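Local coordinates for major Capsid Protein VP1 (Chimpanzee polyomavirus Bob, PDB 6Y9I) that forms the pentameric capsomers of the viral outer shell and probably carries the surface that engages glycan receptors on host cells, at residues A[19-24]-A[282-287]. Residues are numbered along the deposited sequence; the frame is centred on the assembly and turned at random.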
# COMPACT_ATOMS: atom_id res chain seq x y z
N THR A 19 13.07 14.36 -34.55
CA THR A 19 13.14 13.91 -33.13
C THR A 19 14.60 13.81 -32.71
O THR A 19 15.48 13.71 -33.58
CB THR A 19 12.35 12.62 -32.91
OG1 THR A 19 12.98 11.56 -33.62
CG2 THR A 19 10.92 12.73 -33.38
N THR A 20 14.84 13.88 -31.40
CA THR A 20 16.18 13.68 -30.81
C THR A 20 15.96 13.18 -29.38
O THR A 20 14.83 13.23 -28.89
CB THR A 20 17.02 14.95 -30.91
OG1 THR A 20 18.37 14.57 -30.64
CG2 THR A 20 16.56 16.06 -29.99
N GLU A 21 17.04 12.72 -28.77
CA GLU A 21 17.07 12.06 -27.45
C GLU A 21 18.27 12.62 -26.69
O GLU A 21 19.33 12.72 -27.31
CB GLU A 21 17.20 10.57 -27.72
CG GLU A 21 16.96 9.67 -26.53
CD GLU A 21 17.18 8.21 -26.94
OE1 GLU A 21 18.35 7.73 -26.91
OE2 GLU A 21 16.20 7.59 -27.35
N ILE A 22 18.11 13.00 -25.43
CA ILE A 22 19.29 13.44 -24.63
C ILE A 22 19.29 12.59 -23.35
O ILE A 22 18.23 12.16 -22.93
CB ILE A 22 19.30 14.96 -24.39
CG1 ILE A 22 18.22 15.38 -23.40
CG2 ILE A 22 19.21 15.73 -25.70
CD1 ILE A 22 18.68 15.33 -21.95
N GLU A 23 20.47 12.30 -22.84
CA GLU A 23 20.61 11.47 -21.62
C GLU A 23 21.61 12.17 -20.70
O GLU A 23 22.52 12.85 -21.20
CB GLU A 23 20.85 10.01 -22.01
CG GLU A 23 22.26 9.65 -22.43
CD GLU A 23 22.45 8.16 -22.69
OE1 GLU A 23 23.61 7.77 -22.97
OE2 GLU A 23 21.45 7.38 -22.60
N LEU A 24 21.36 12.12 -19.39
CA LEU A 24 22.29 12.66 -18.39
C LEU A 24 21.97 12.08 -17.01
O LEU A 24 20.90 11.46 -16.83
CB LEU A 24 22.26 14.18 -18.36
CG LEU A 24 21.01 14.84 -17.78
CD1 LEU A 24 21.38 16.19 -17.22
CD2 LEU A 24 19.92 14.96 -18.82
N LYS A 282 16.55 10.04 -19.56
CA LYS A 282 16.56 10.01 -21.04
C LYS A 282 15.29 10.71 -21.49
O LYS A 282 14.19 10.22 -21.14
CB LYS A 282 16.62 8.58 -21.57
CG LYS A 282 16.67 8.45 -23.08
CD LYS A 282 16.36 7.05 -23.59
CE LYS A 282 16.88 5.92 -22.72
NZ LYS A 282 16.85 4.61 -23.42
N VAL A 283 15.43 11.81 -22.20
CA VAL A 283 14.29 12.66 -22.61
C VAL A 283 14.22 12.59 -24.13
O VAL A 283 15.25 12.82 -24.79
CB VAL A 283 14.47 14.10 -22.10
CG1 VAL A 283 13.29 14.98 -22.52
CG2 VAL A 283 14.67 14.15 -20.61
N THR A 284 13.04 12.29 -24.66
CA THR A 284 12.74 12.28 -26.11
C THR A 284 12.09 13.62 -26.47
O THR A 284 11.12 14.04 -25.80
CB THR A 284 11.84 11.10 -26.49
OG1 THR A 284 12.51 9.90 -26.11
CG2 THR A 284 11.54 11.05 -27.97
N LEU A 285 12.61 14.28 -27.50
CA LEU A 285 12.11 15.60 -27.95
C LEU A 285 11.76 15.55 -29.43
O LEU A 285 12.40 14.80 -30.19
CB LEU A 285 13.17 16.66 -27.66
CG LEU A 285 13.59 16.77 -26.19
CD1 LEU A 285 14.95 16.13 -25.98
CD2 LEU A 285 13.61 18.22 -25.75
N ARG A 286 10.75 16.32 -29.81
CA ARG A 286 10.34 16.49 -31.23
C ARG A 286 10.27 17.98 -31.56
O ARG A 286 10.12 18.82 -30.65
CB ARG A 286 9.01 15.79 -31.51
CG ARG A 286 7.83 16.45 -30.83
CD ARG A 286 6.52 15.71 -31.01
NE ARG A 286 5.50 16.35 -30.19
CZ ARG A 286 4.39 15.76 -29.79
NH1 ARG A 286 4.11 14.53 -30.19
NH2 ARG A 286 3.54 16.41 -29.01
N LYS A 287 10.41 18.30 -32.84
CA LYS A 287 10.36 19.68 -33.34
C LYS A 287 8.89 20.10 -33.33
O LYS A 287 8.06 19.32 -33.81
CB LYS A 287 10.99 19.77 -34.73
CG LYS A 287 12.48 19.53 -34.76
CD LYS A 287 13.00 19.55 -36.16
CE LYS A 287 14.50 19.37 -36.25
NZ LYS A 287 14.87 19.08 -37.65
O HOH W 1 16.82 5.10 -26.35
O HOH W 2 19.24 5.47 -25.43
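Thr20 pairs with Leu285 and Ile22 with Val283 as the two hydrogen-bonded pairs of an antiparallel ladder between 19-24 and 282-287. Leu285 N reaches Thr20 O at 2.8 Å in an almost straight bond (177° at the hydrogen), and Val283 N meets Ile22 O at 2.9 Å; the reciprocal bonds run from Thr20 N and Ile22 N. CA-H...O contacts accompany these bonds, such as Glu21 CA to Val283 O at 3.3 Å.

On the face that carries Thr20, Ile22, Val283 and Leu285, Ile22 CG1 packs against Val283 CB and, diagonally, Leu285 CD1, both at 4.2 Å, and Thr20 CG2 lies beside Leu285 CB. Leu253 covers Ile22 and Val283 from strand 252-265.

On the other face, the carboxylate carbon Glu21 CD lies 3.6 Å from Lys282 CD. Lys282 leaves with CG anti to the backbone N (chi1 -178°) and bends at chi3, leaving Lys282 NZ 4.9 Å from Glu21 OE1. Two waters bridge them: one donates to Glu21 OE2 and accepts from NZ; the other donates to OE1, its link from NZ being weak. Glu23 OE2, hydrogen-bonded to Tyr280 OH, lies near a magnesium ion, while Arg286 salt-bridges Glu90.

Strand 87-98 flanks 282-287 on its other edge. The ladder pairs strands 8-26 and 272-291 within the antiparallel beta-sandwich (jelly roll) of polyomavirus VP1.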